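PDB 1FMJ: retinol dehydratase from Spodoptera frugiperda, which binds retinol together with adenosine-3',5'-diphosphate and, as a member of the sulfotransferase 1 family, probably uses sulfotransferase chemistry in dehydrating retinol. Local coordinates for residues A[71-76]-A[308-313]; A[190-195]-A[320-325]; A[212-217]-A[328-333]. All blocks are in the same frame, centred on the assembly; numbering follows the deposited sequence.

Interaction 1 (A[71-76]-A[308-313]). With A3P (adenosine-3'-5'-diphosphate), chain G; RTL (retinol), chain H.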
loop_
_atom_site.group_PDB
_atom_site.type_symbol
_atom_site.label_atom_id
_atom_site.label_comp_id
_atom_site.label_asym_id
_atom_site.label_seq_id
_atom_site.Cartn_x
_atom_site.Cartn_y
_atom_site.Cartn_z
ATOM N N TYR A 71 0.999 -0.382 -5.336
ATOM C CA TYR A 71 2.262 -0.007 -4.737
ATOM C C TYR A 71 1.691 1.029 -3.753
ATOM O O TYR A 71 0.794 1.791 -4.118
ATOM C CB TYR A 71 3.208 0.686 -5.708
ATOM C CG TYR A 71 4.439 1.125 -4.963
ATOM C CD1 TYR A 71 5.460 0.221 -4.678
ATOM C CD2 TYR A 71 4.500 2.389 -4.383
ATOM C CE1 TYR A 71 6.506 0.559 -3.817
ATOM C CE2 TYR A 71 5.533 2.736 -3.524
ATOM C CZ TYR A 71 6.527 1.814 -3.239
ATOM O OH TYR A 71 7.493 2.130 -2.317
ATOM N N GLN A 72 2.190 1.067 -2.527
ATOM C CA GLN A 72 1.636 1.985 -1.527
ATOM C C GLN A 72 1.485 3.454 -1.913
ATOM O O GLN A 72 2.279 4.000 -2.677
ATOM C CB GLN A 72 2.433 1.903 -0.221
ATOM C CG GLN A 72 3.901 2.309 -0.338
ATOM C CD GLN A 72 4.501 2.689 1.013
ATOM O OE1 GLN A 72 4.769 3.864 1.283
ATOM N NE2 GLN A 72 4.700 1.697 1.873
ATOM N N ARG A 73 0.438 4.069 -1.362
ATOM C CA ARG A 73 0.114 5.480 -1.563
ATOM C C ARG A 73 -0.380 5.773 -2.970
ATOM O O ARG A 73 -0.235 6.882 -3.470
ATOM C CB ARG A 73 1.340 6.349 -1.234
ATOM C CG ARG A 73 1.919 6.074 0.155
ATOM C CD ARG A 73 0.848 6.129 1.245
ATOM N NE ARG A 73 0.455 7.494 1.611
ATOM C CZ ARG A 73 -0.597 7.777 2.371
ATOM N NH1 ARG A 73 -1.350 6.792 2.826
ATOM N NH2 ARG A 73 -0.883 9.031 2.707
ATOM N N SER A 74 -0.982 4.768 -3.594
ATOM C CA SER A 74 -1.493 4.904 -4.949
ATOM C C SER A 74 -3.008 4.951 -5.028
ATOM O O SER A 74 -3.565 4.934 -6.124
ATOM C CB SER A 74 -0.991 3.747 -5.810
ATOM O OG SER A 74 0.418 3.761 -5.898
ATOM N N GLY A 75 -3.677 4.991 -3.882
ATOM C CA GLY A 75 -5.135 5.037 -3.885
ATOM C C GLY A 75 -5.830 3.794 -3.347
ATOM O O GLY A 75 -6.996 3.540 -3.647
ATOM N N THR A 76 -5.124 3.021 -2.530
ATOM C CA THR A 76 -5.684 1.792 -1.970
ATOM C C THR A 76 -6.885 2.009 -1.039
ATOM O O THR A 76 -7.890 1.303 -1.141
ATOM C CB THR A 76 -4.609 1.013 -1.186
ATOM O OG1 THR A 76 -3.371 1.070 -1.898
ATOM C CG2 THR A 76 -5.009 -0.446 -1.013
ATOM N N GLU A 308 1.228 15.099 10.489
ATOM C CA GLU A 308 1.146 14.113 9.417
ATOM C C GLU A 308 -0.160 13.358 9.559
ATOM O O GLU A 308 -0.609 13.090 10.671
ATOM C CB GLU A 308 2.325 13.139 9.478
ATOM C CG GLU A 308 3.614 13.721 8.944
ATOM C CD GLU A 308 3.615 13.847 7.424
ATOM O OE1 GLU A 308 2.556 13.641 6.785
ATOM O OE2 GLU A 308 4.681 14.148 6.867
ATOM N N HIS A 309 -0.762 13.023 8.427
ATOM C CA HIS A 309 -2.033 12.327 8.409
ATOM C C HIS A 309 -2.037 11.240 7.339
ATOM O O HIS A 309 -1.360 11.365 6.321
ATOM C CB HIS A 309 -3.148 13.339 8.136
ATOM C CG HIS A 309 -3.241 14.415 9.175
ATOM N ND1 HIS A 309 -3.874 14.227 10.387
ATOM C CD2 HIS A 309 -2.723 15.666 9.213
ATOM C CE1 HIS A 309 -3.742 15.315 11.125
ATOM N NE2 HIS A 309 -3.048 16.203 10.436
ATOM N N PHE A 310 -2.811 10.187 7.581
ATOM C CA PHE A 310 -2.934 9.073 6.644
ATOM C C PHE A 310 -3.618 9.550 5.360
ATOM O O PHE A 310 -3.214 9.185 4.266
ATOM C CB PHE A 310 -3.742 7.944 7.283
ATOM C CG PHE A 310 -3.733 6.681 6.485
ATOM C CD1 PHE A 310 -2.542 5.988 6.277
ATOM C CD2 PHE A 310 -4.903 6.198 5.907
ATOM C CE1 PHE A 310 -2.521 4.835 5.498
ATOM C CE2 PHE A 310 -4.890 5.047 5.129
ATOM C CZ PHE A 310 -3.693 4.366 4.925
ATOM N N ILE A 311 -4.670 10.350 5.504
ATOM C CA ILE A 311 -5.375 10.929 4.361
ATOM C C ILE A 311 -4.863 12.370 4.405
ATOM O O ILE A 311 -5.278 13.163 5.250
ATOM C CB ILE A 311 -6.898 10.847 4.552
ATOM C CG1 ILE A 311 -7.314 9.369 4.581
ATOM C CG2 ILE A 311 -7.622 11.558 3.404
ATOM C CD1 ILE A 311 -8.790 9.145 4.790
ATOM N N ARG A 312 -3.959 12.688 3.479
ATOM C CA ARG A 312 -3.254 13.967 3.453
ATOM C C ARG A 312 -3.721 15.120 2.565
ATOM O O ARG A 312 -4.329 16.072 3.062
ATOM C CB ARG A 312 -1.781 13.657 3.168
ATOM C CG ARG A 312 -0.766 14.760 3.450
ATOM C CD ARG A 312 0.641 14.227 3.186
ATOM N NE ARG A 312 0.815 13.877 1.775
ATOM C CZ ARG A 312 1.126 14.747 0.818
ATOM N NH1 ARG A 312 1.312 16.025 1.121
ATOM N NH2 ARG A 312 1.226 14.345 -0.445
ATOM N N LYS A 313 -3.422 15.037 1.267
ATOM C CA LYS A 313 -3.760 16.086 0.301
ATOM C C LYS A 313 -4.833 15.706 -0.718
ATOM O O LYS A 313 -5.805 16.433 -0.898
ATOM C CB LYS A 313 -2.493 16.507 -0.443
ATOM C CG LYS A 313 -1.929 17.868 -0.065
ATOM C CD LYS A 313 -2.623 18.985 -0.828
ATOM C CE LYS A 313 -1.865 20.304 -0.721
ATOM N NZ LYS A 313 -1.804 20.851 0.675
HETATM P P1 A3P G . -1.560 12.071 -0.939
HETATM O O1P A3P G . -0.463 11.781 0.001
HETATM O O2P A3P G . -2.549 12.997 -0.349
HETATM O O3P A3P G . -1.030 12.638 -2.189
HETATM P P2 A3P G . -3.096 4.680 -0.194
HETATM O O4P A3P G . -4.464 4.526 0.327
HETATM O O5P A3P G . -2.809 3.657 -1.222
HETATM O O6P A3P G . -2.117 4.600 0.927
HETATM O "O5'" A3P G . -2.966 6.101 -0.872
HETATM C "C5'" A3P G . -3.158 7.300 -0.138
HETATM C "C4'" A3P G . -3.254 8.508 -1.075
HETATM O "O4'" A3P G . -4.639 8.625 -1.510
HETATM C "C3'" A3P G . -2.937 9.826 -0.367
HETATM O "O3'" A3P G . -2.294 10.712 -1.313
HETATM C "C2'" A3P G . -4.311 10.235 0.125
HETATM O "O2'" A3P G . -4.478 11.558 0.626
HETATM C "C1'" A3P G . -5.149 9.898 -1.098
HETATM N N9 A3P G . -6.582 9.797 -0.793
HETATM C C8 A3P G . -7.220 9.114 0.230
HETATM N N7 A3P G . -8.522 9.216 0.233
HETATM C C5 A3P G . -8.785 10.025 -0.865
HETATM C C6 A3P G . -9.998 10.537 -1.445
HETATM N N6 A3P G . -11.212 10.277 -0.951
HETATM N N1 A3P G . -9.897 11.340 -2.580
HETATM C C2 A3P G . -8.669 11.629 -3.120
HETATM N N3 A3P G . -7.452 11.205 -2.660
HETATM C C4 A3P G . -7.585 10.402 -1.523
HETATM C C1 RTL H . 5.266 1.170 13.888
HETATM C C2 RTL H . 6.590 0.674 14.553
HETATM C C3 RTL H . 6.488 -0.745 15.100
HETATM C C4 RTL H . 5.358 -1.768 15.188
HETATM C C5 RTL H . 4.155 -1.108 14.510
HETATM C C6 RTL H . 4.055 0.163 13.921
HETATM C C7 RTL H . 2.808 0.662 13.283
HETATM C C8 RTL H . 2.426 0.362 12.007
HETATM C C9 RTL H . 1.197 0.852 11.367
HETATM C C10 RTL H . 0.953 0.456 10.065
HETATM C C11 RTL H . -0.176 0.776 9.164
HETATM C C12 RTL H . 0.264 1.164 7.920
HETATM C C13 RTL H . -0.374 1.589 6.657
HETATM C C14 RTL H . 0.104 1.973 5.436
HETATM C C15 RTL H . 0.242 0.961 4.375
HETATM O O1 RTL H . -0.899 0.828 3.639
HETATM C C16 RTL H . 5.785 1.484 12.471
HETATM C C17 RTL H . 5.008 2.500 14.613
HETATM C C18 RTL H . 2.952 -2.061 14.574
HETATM C C19 RTL H . 0.240 1.772 12.149
HETATM C C20 RTL H . -1.892 1.554 6.901
HETATM O O HOH W 1 1.223 10.848 2.585
#

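Interaction 2 (A[190-195]-A[320-325]). With A3P (adenosine-3'-5'-diphosphate), chain G.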
loop_
_atom_site.group_PDB
_atom_site.type_symbol
_atom_site.label_atom_id
_atom_site.label_comp_id
_atom_site.label_asym_id
_atom_site.label_seq_id
_atom_site.Cartn_x
_atom_site.Cartn_y
_atom_site.Cartn_z
ATOM N N VAL A 190 3.616 9.456 -5.837
ATOM C CA VAL A 190 3.685 8.303 -4.953
ATOM C C VAL A 190 4.885 8.510 -4.026
ATOM O O VAL A 190 4.825 8.224 -2.826
ATOM C CB VAL A 190 3.895 6.983 -5.764
ATOM C CG1 VAL A 190 4.226 5.842 -4.830
ATOM C CG2 VAL A 190 2.639 6.644 -6.564
ATOM N N ALA A 191 5.979 9.006 -4.595
ATOM C CA ALA A 191 7.197 9.248 -3.828
ATOM C C ALA A 191 6.918 10.305 -2.761
ATOM O O ALA A 191 7.281 10.130 -1.600
ATOM C CB ALA A 191 8.319 9.710 -4.751
ATOM N N VAL A 192 6.264 11.394 -3.156
ATOM C CA VAL A 192 5.923 12.458 -2.207
ATOM C C VAL A 192 4.986 11.911 -1.125
ATOM O O VAL A 192 5.192 12.150 0.061
ATOM C CB VAL A 192 5.237 13.657 -2.908
ATOM C CG1 VAL A 192 4.709 14.661 -1.861
ATOM C CG2 VAL A 192 6.226 14.357 -3.800
ATOM N N SER A 193 3.968 11.160 -1.525
ATOM C CA SER A 193 3.042 10.623 -0.534
ATOM C C SER A 193 3.722 9.585 0.357
ATOM O O SER A 193 3.410 9.479 1.546
ATOM C CB SER A 193 1.811 10.001 -1.200
ATOM O OG SER A 193 0.872 9.591 -0.212
ATOM N N SER A 194 4.643 8.817 -0.217
ATOM C CA SER A 194 5.356 7.806 0.547
ATOM C C SER A 194 6.303 8.494 1.528
ATOM O O SER A 194 6.521 8.013 2.634
ATOM C CB SER A 194 6.132 6.879 -0.391
ATOM O OG SER A 194 5.244 6.085 -1.162
ATOM N N PHE A 195 6.860 9.629 1.114
ATOM C CA PHE A 195 7.760 10.384 1.973
ATOM C C PHE A 195 7.003 10.772 3.244
ATOM O O PHE A 195 7.454 10.481 4.348
ATOM C CB PHE A 195 8.253 11.640 1.240
ATOM C CG PHE A 195 8.919 12.663 2.139
ATOM C CD1 PHE A 195 10.150 12.402 2.735
ATOM C CD2 PHE A 195 8.319 13.899 2.362
ATOM C CE1 PHE A 195 10.776 13.365 3.539
ATOM C CE2 PHE A 195 8.936 14.866 3.163
ATOM C CZ PHE A 195 10.167 14.596 3.750
ATOM N N ARG A 320 5.401 18.528 -8.413
ATOM C CA ARG A 320 6.104 19.704 -8.931
ATOM C C ARG A 320 6.564 20.663 -7.825
ATOM O O ARG A 320 7.490 21.459 -8.027
ATOM C CB ARG A 320 5.220 20.450 -9.934
ATOM C CG ARG A 320 4.959 19.666 -11.220
ATOM C CD ARG A 320 4.349 20.550 -12.290
ATOM N NE ARG A 320 4.233 19.884 -13.589
ATOM C CZ ARG A 320 5.263 19.517 -14.350
ATOM N NH1 ARG A 320 6.510 19.738 -13.951
ATOM N NH2 ARG A 320 5.047 18.953 -15.531
ATOM N N ASP A 321 5.922 20.584 -6.660
ATOM C CA ASP A 321 6.292 21.436 -5.530
ATOM C C ASP A 321 7.416 20.821 -4.716
ATOM O O ASP A 321 7.926 21.455 -3.795
ATOM C CB ASP A 321 5.109 21.664 -4.588
ATOM C CG ASP A 321 3.984 22.428 -5.236
ATOM O OD1 ASP A 321 4.265 23.485 -5.835
ATOM O OD2 ASP A 321 2.818 21.976 -5.140
ATOM N N TYR A 322 7.806 19.595 -5.061
ATOM C CA TYR A 322 8.855 18.883 -4.334
ATOM C C TYR A 322 10.111 18.541 -5.127
ATOM O O TYR A 322 11.143 18.224 -4.543
ATOM C CB TYR A 322 8.303 17.579 -3.754
ATOM C CG TYR A 322 7.286 17.739 -2.655
ATOM C CD1 TYR A 322 5.976 18.108 -2.937
ATOM C CD2 TYR A 322 7.631 17.486 -1.328
ATOM C CE1 TYR A 322 5.028 18.216 -1.923
ATOM C CE2 TYR A 322 6.699 17.597 -0.309
ATOM C CZ TYR A 322 5.396 17.959 -0.608
ATOM O OH TYR A 322 4.464 18.054 0.405
ATOM N N PHE A 323 10.022 18.579 -6.451
ATOM C CA PHE A 323 11.164 18.263 -7.304
ATOM C C PHE A 323 11.785 19.520 -7.904
ATOM O O PHE A 323 11.083 20.338 -8.511
ATOM C CB PHE A 323 10.734 17.355 -8.455
ATOM C CG PHE A 323 10.312 15.982 -8.032
ATOM C CD1 PHE A 323 9.252 15.802 -7.152
ATOM C CD2 PHE A 323 10.960 14.861 -8.544
ATOM C CE1 PHE A 323 8.837 14.522 -6.787
ATOM C CE2 PHE A 323 10.556 13.580 -8.186
ATOM C CZ PHE A 323 9.489 13.409 -7.305
ATOM N N ASP A 324 13.093 19.679 -7.749
ATOM C CA ASP A 324 13.751 20.837 -8.328
ATOM C C ASP A 324 14.049 20.517 -9.784
ATOM O O ASP A 324 13.687 19.442 -10.270
ATOM C CB ASP A 324 15.035 21.188 -7.560
ATOM C CG ASP A 324 16.025 20.043 -7.493
ATOM O OD1 ASP A 324 16.908 20.108 -6.620
ATOM O OD2 ASP A 324 15.939 19.098 -8.300
ATOM N N GLU A 325 14.688 21.444 -10.489
ATOM C CA GLU A 325 14.996 21.217 -11.891
ATOM C C GLU A 325 15.700 19.875 -12.116
ATOM O O GLU A 325 15.248 19.061 -12.926
ATOM C CB GLU A 325 15.836 22.377 -12.456
ATOM C CG GLU A 325 16.421 23.367 -11.432
ATOM C CD GLU A 325 15.371 24.144 -10.615
ATOM O OE1 GLU A 325 14.415 24.722 -11.195
ATOM O OE2 GLU A 325 15.520 24.191 -9.382
HETATM P P1 A3P G . -1.560 12.071 -0.939
HETATM O O1P A3P G . -0.463 11.781 0.001
HETATM O O2P A3P G . -2.549 12.997 -0.349
HETATM O O3P A3P G . -1.030 12.638 -2.189
HETATM P P2 A3P G . -3.096 4.680 -0.194
HETATM O O4P A3P G . -4.464 4.526 0.327
HETATM O O5P A3P G . -2.809 3.657 -1.222
HETATM O O6P A3P G . -2.117 4.600 0.927
HETATM O "O5'" A3P G . -2.966 6.101 -0.872
HETATM C "C5'" A3P G . -3.158 7.300 -0.138
HETATM C "C4'" A3P G . -3.254 8.508 -1.075
HETATM O "O4'" A3P G . -4.639 8.625 -1.510
HETATM C "C3'" A3P G . -2.937 9.826 -0.367
HETATM O "O3'" A3P G . -2.294 10.712 -1.313
HETATM C "C2'" A3P G . -4.311 10.235 0.125
HETATM O "O2'" A3P G . -4.478 11.558 0.626
HETATM C "C1'" A3P G . -5.149 9.898 -1.098
HETATM N N9 A3P G . -6.582 9.797 -0.793
HETATM C C8 A3P G . -7.220 9.114 0.230
HETATM N N7 A3P G . -8.522 9.216 0.233
HETATM C C5 A3P G . -8.785 10.025 -0.865
HETATM C C6 A3P G . -9.998 10.537 -1.445
HETATM N N6 A3P G . -11.212 10.277 -0.951
HETATM N N1 A3P G . -9.897 11.340 -2.580
HETATM C C2 A3P G . -8.669 11.629 -3.120
HETATM N N3 A3P G . -7.452 11.205 -2.660
HETATM C C4 A3P G . -7.585 10.402 -1.523
#

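Interaction 3 (A[212-217]-A[328-333])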
loop_
_atom_site.group_PDB
_atom_site.type_symbol
_atom_site.label_atom_id
_atom_site.label_comp_id
_atom_site.label_asym_id
_atom_site.label_seq_id
_atom_site.Cartn_x
_atom_site.Cartn_y
_atom_site.Cartn_z
ATOM N N ASP A 212 16.493 12.894 -0.450
ATOM C CA ASP A 212 17.170 11.670 -0.025
ATOM C C ASP A 212 16.171 10.526 -0.160
ATOM O O ASP A 212 16.533 9.394 -0.473
ATOM C CB ASP A 212 17.612 11.733 1.437
ATOM C CG ASP A 212 18.634 12.806 1.700
ATOM O OD1 ASP A 212 19.485 13.044 0.822
ATOM O OD2 ASP A 212 18.589 13.395 2.802
ATOM N N PHE A 213 14.907 10.829 0.098
ATOM C CA PHE A 213 13.870 9.815 -0.001
ATOM C C PHE A 213 13.707 9.439 -1.473
ATOM O O PHE A 213 13.552 8.263 -1.807
ATOM C CB PHE A 213 12.547 10.336 0.563
ATOM C CG PHE A 213 11.466 9.292 0.615
ATOM C CD1 PHE A 213 11.429 8.361 1.652
ATOM C CD2 PHE A 213 10.523 9.196 -0.402
ATOM C CE1 PHE A 213 10.467 7.347 1.670
ATOM C CE2 PHE A 213 9.556 8.182 -0.390
ATOM C CZ PHE A 213 9.532 7.259 0.648
ATOM N N TRP A 214 13.752 10.444 -2.347
ATOM C CA TRP A 214 13.615 10.227 -3.787
ATOM C C TRP A 214 14.750 9.396 -4.372
ATOM O O TRP A 214 14.524 8.563 -5.250
ATOM C CB TRP A 214 13.534 11.562 -4.523
ATOM C CG TRP A 214 13.770 11.443 -6.009
ATOM C CD1 TRP A 214 14.877 11.852 -6.698
ATOM C CD2 TRP A 214 12.881 10.879 -6.978
ATOM N NE1 TRP A 214 14.730 11.582 -8.037
ATOM C CE2 TRP A 214 13.513 10.985 -8.237
ATOM C CE3 TRP A 214 11.607 10.293 -6.905
ATOM C CZ2 TRP A 214 12.916 10.529 -9.417
ATOM C CZ3 TRP A 214 11.014 9.838 -8.076
ATOM C CH2 TRP A 214 11.670 9.959 -9.317
ATOM N N GLU A 215 15.970 9.635 -3.907
ATOM C CA GLU A 215 17.120 8.874 -4.388
ATOM C C GLU A 215 16.880 7.394 -4.113
ATOM O O GLU A 215 17.077 6.538 -4.973
ATOM C CB GLU A 215 18.398 9.298 -3.663
ATOM C CG GLU A 215 18.885 10.710 -3.964
ATOM C CD GLU A 215 19.213 10.918 -5.434
ATOM O OE1 GLU A 215 19.619 9.934 -6.096
ATOM O OE2 GLU A 215 19.074 12.070 -5.916
ATOM N N MET A 216 16.454 7.114 -2.888
ATOM C CA MET A 216 16.189 5.760 -2.430
ATOM C C MET A 216 15.039 5.139 -3.203
ATOM O O MET A 216 15.164 4.039 -3.751
ATOM C CB MET A 216 15.878 5.798 -0.928
ATOM C CG MET A 216 15.393 4.493 -0.307
ATOM S SD MET A 216 15.378 4.588 1.523
ATOM C CE MET A 216 14.555 6.192 1.800
ATOM N N PHE A 217 13.925 5.862 -3.266
ATOM C CA PHE A 217 12.739 5.378 -3.956
ATOM C C PHE A 217 12.901 5.066 -5.443
ATOM O O PHE A 217 12.416 4.034 -5.901
ATOM C CB PHE A 217 11.594 6.371 -3.795
ATOM C CG PHE A 217 10.348 5.969 -4.519
ATOM C CD1 PHE A 217 9.470 5.043 -3.962
ATOM C CD2 PHE A 217 10.042 6.516 -5.754
ATOM C CE1 PHE A 217 8.304 4.675 -4.627
ATOM C CE2 PHE A 217 8.872 6.151 -6.429
ATOM C CZ PHE A 217 8.007 5.230 -5.861
ATOM N N THR A 328 13.540 16.806 -11.328
ATOM C CA THR A 328 12.533 16.697 -12.372
ATOM C C THR A 328 13.119 15.977 -13.583
ATOM O O THR A 328 12.522 15.037 -14.101
ATOM C CB THR A 328 12.015 18.093 -12.784
ATOM O OG1 THR A 328 11.321 18.691 -11.677
ATOM C CG2 THR A 328 11.067 17.985 -13.973
ATOM N N LYS A 329 14.295 16.416 -14.021
ATOM C CA LYS A 329 14.965 15.798 -15.161
ATOM C C LYS A 329 15.296 14.344 -14.851
ATOM O O LYS A 329 15.070 13.449 -15.669
ATOM C CB LYS A 329 16.260 16.549 -15.498
ATOM C CG LYS A 329 16.052 17.980 -15.976
ATOM C CD LYS A 329 15.309 18.028 -17.297
ATOM C CE LYS A 329 15.200 19.458 -17.810
ATOM N NZ LYS A 329 14.592 19.513 -19.173
ATOM N N GLN A 330 15.842 14.114 -13.663
ATOM C CA GLN A 330 16.202 12.768 -13.243
ATOM C C GLN A 330 14.987 11.845 -13.294
ATOM O O GLN A 330 15.081 10.697 -13.727
ATOM C CB GLN A 330 16.764 12.800 -11.822
ATOM C CG GLN A 330 17.103 11.425 -11.260
ATOM C CD GLN A 330 17.623 11.493 -9.839
ATOM O OE1 GLN A 330 16.978 12.063 -8.961
ATOM N NE2 GLN A 330 18.792 10.906 -9.605
ATOM N N ALA A 331 13.841 12.359 -12.861
ATOM C CA ALA A 331 12.613 11.576 -12.839
ATOM C C ALA A 331 12.131 11.223 -14.235
ATOM O O ALA A 331 11.660 10.108 -14.463
ATOM C CB ALA A 331 11.519 12.335 -12.097
ATOM N N GLU A 332 12.236 12.180 -15.157
ATOM C CA GLU A 332 11.794 11.974 -16.535
ATOM C C GLU A 332 12.615 10.875 -17.204
ATOM O O GLU A 332 12.077 10.018 -17.892
ATOM C CB GLU A 332 11.906 13.282 -17.330
ATOM N N LYS A 333 13.922 10.903 -16.995
ATOM C CA LYS A 333 14.799 9.893 -17.572
ATOM C C LYS A 333 14.389 8.524 -17.031
ATOM O O LYS A 333 14.228 7.561 -17.789
ATOM C CB LYS A 333 16.248 10.204 -17.192
ATOM C CG LYS A 333 17.303 9.282 -17.780
ATOM C CD LYS A 333 18.684 9.757 -17.333
ATOM C CE LYS A 333 19.810 8.891 -17.865
ATOM N NZ LYS A 333 21.143 9.493 -17.521
#

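Interaction 1 (A[71-76]-A[308-313])
Arg-73 reaches past the nucleotide to Phe-310, and its course from root to tip shows how one side chain can join two phosphate-binding loops. CB and CG lie on the side of helix 187-200, against Ser-194. With CG beside the backbone N (chi1 -53°) and further bends at chi2 and chi3, the chain folds along the 5'-phosphate side of the nucleotide. CD comes 3.4 Å from A3P O6P, and NE donates to Ser-193 OG. The C5' methylene of A3P lies over one face of the guanidinium, offset toward its rim. NH1 has two weak bonds, to A3P O6P at 3.0 Å and to Phe-310 O at 3.4 Å. It also sits above one face of the Phe-310 ring, 3.5 Å from CE1, although the cation-pi attraction is long and at most slight. The tip holds the firm bond: NH2 donates to Phe-310 O at 2.8 Å, nearly straight at 167° and within the guanidinium plane. The same NH2 donates to a water beside Arg-312.

The two loops divide the nucleotide between them. Gly-75 N and Thr-76 N grasp O5P of the 5'-phosphate, whereas Arg-312 NE and Lys-313 N hold O1P and O2P of the 3'-phosphate, as in the P-loop-like and RKG motifs of sulfotransferases. Phe-310 CE1 also meets retinol C20, 3.6 Å away, so the ring borders both ligands. Residues 71-76 link strand 66-70 to helix 76-87; residues 308-313 close over them from the loop between helices 284-288 and 325-338, with helix 187-200 alongside.

Interaction 2 (A[190-195]-A[320-325])
On the helix whose Val-192 meets Tyr-322, the carbonyl oxygen of Val-190 is gripped twice. Ser-194 N gives it the ordinary helical bond at 2.7 Å, and Ser-194 OG reaches it from the opposite face of the carbonyl plane, also at 2.7 Å, some 40° above that plane. The hydroxyl of Ser-194 is thereby folded back onto its own helix. That helix, 187-200, follows the parallel strand 179-184 in the sulfotransferase fold, which is akin to that of the P-loop nucleotide-binding proteins. It serves the ligand directly: Ser-193 OG donates to A3P O1P over 2.6 Å, with OG anti to the backbone N (chi1 -175°), which carries the hydroxyl to the 3'-phosphate.

Val-192, one residue earlier, points instead to the segment 320-325, and the contact between the two segments is apolar. Its two methyls divide the work. CG1 sits over the centre of the Tyr-322 ring in a CH-pi contact, 3.6 Å from the centroid and only 13° off the normal. CG2 lies nearer the root of the tyrosine, 3.7 Å from CG, and also meets the edge of the Phe-323 ring in its plane. The branched valine is thus wedged between a ring presented by its face and another presented by its rim. Phe-210 of helix 210-218 packs on Val-192 as well, and the ring of Trp-319 meets Phe-323 edge-to-face. At the far end of the segment Asp-324 is the N-cap of helix 325-338, its OD2 accepting from Met-327 N. Beyond the valine, the tyrosine hydroxyl turns back to the helix, where Tyr-322 OH is hydrogen-bonded to His-196 NE2.

Interaction 3 (A[212-217]-A[328-333])
Trp-214 and Gln-330 supply the polar part of this contact. The indole NE1 donates to the amide oxygen OE1 of Gln-330 across a modelled 2.5 Å, a very short separation whose exact value is doubtful; the acceptor lies at the ring edge, near the indole plane, and the bond is bent at 141°. Gln-330 arrives as an extended arm, its CG anti to the backbone N, and its amide is turned 53° from the indole. Glu-215 adds a looser polar neighbour: its chain bends at chi2 and crosses the glutamine at about a right angle, bringing OE1 to 3.7 Å from Gln-330 NE2, too far to count as a bond.

The two helical segments that carry these groups run almost parallel, 13° apart with axes 12.0 Å from each other. The gap is wide for a helix pair, and large side chains span it. Helix 325-338, the last helix of the chain, is joined in this way to helix 210-218.

Apolar contact comes from the six-membered ring, further along the same edge of the indole. It brings CZ2 to 3.5 Å from Ala-331 CB, and CH2 stands 3.7 Å from the same methyl. Replacing Trp-214 by an alanine would probably leave Gln-330 OE1 without its donor and open a gap beside the Ala-331 methyl.

Aromatic partners occupy more of the indole: His-218, one turn further along the same helix, stacks on it, and Phe-323 meets it edge-to-face.

How the interactions relate
From the N terminus, residues 71-76 leave the first central strand and wait more than 230 residues for 308-313 to close the longest loop, interaction 1. Next come 190-195, matched by 320-325 in interaction 2, and then 212-217, matched by 328-333 in interaction 3. The first members come in the same order as the second, so the three loops cross and none nests inside another. Helices 187-200 and 210-218 are consecutive and touch, Ala-191 O lying 3.2 Å from Phe-213 CE2. Interactions 1 and 2 share the nucleotide; together the three run from the ligand site to the C-terminal helix.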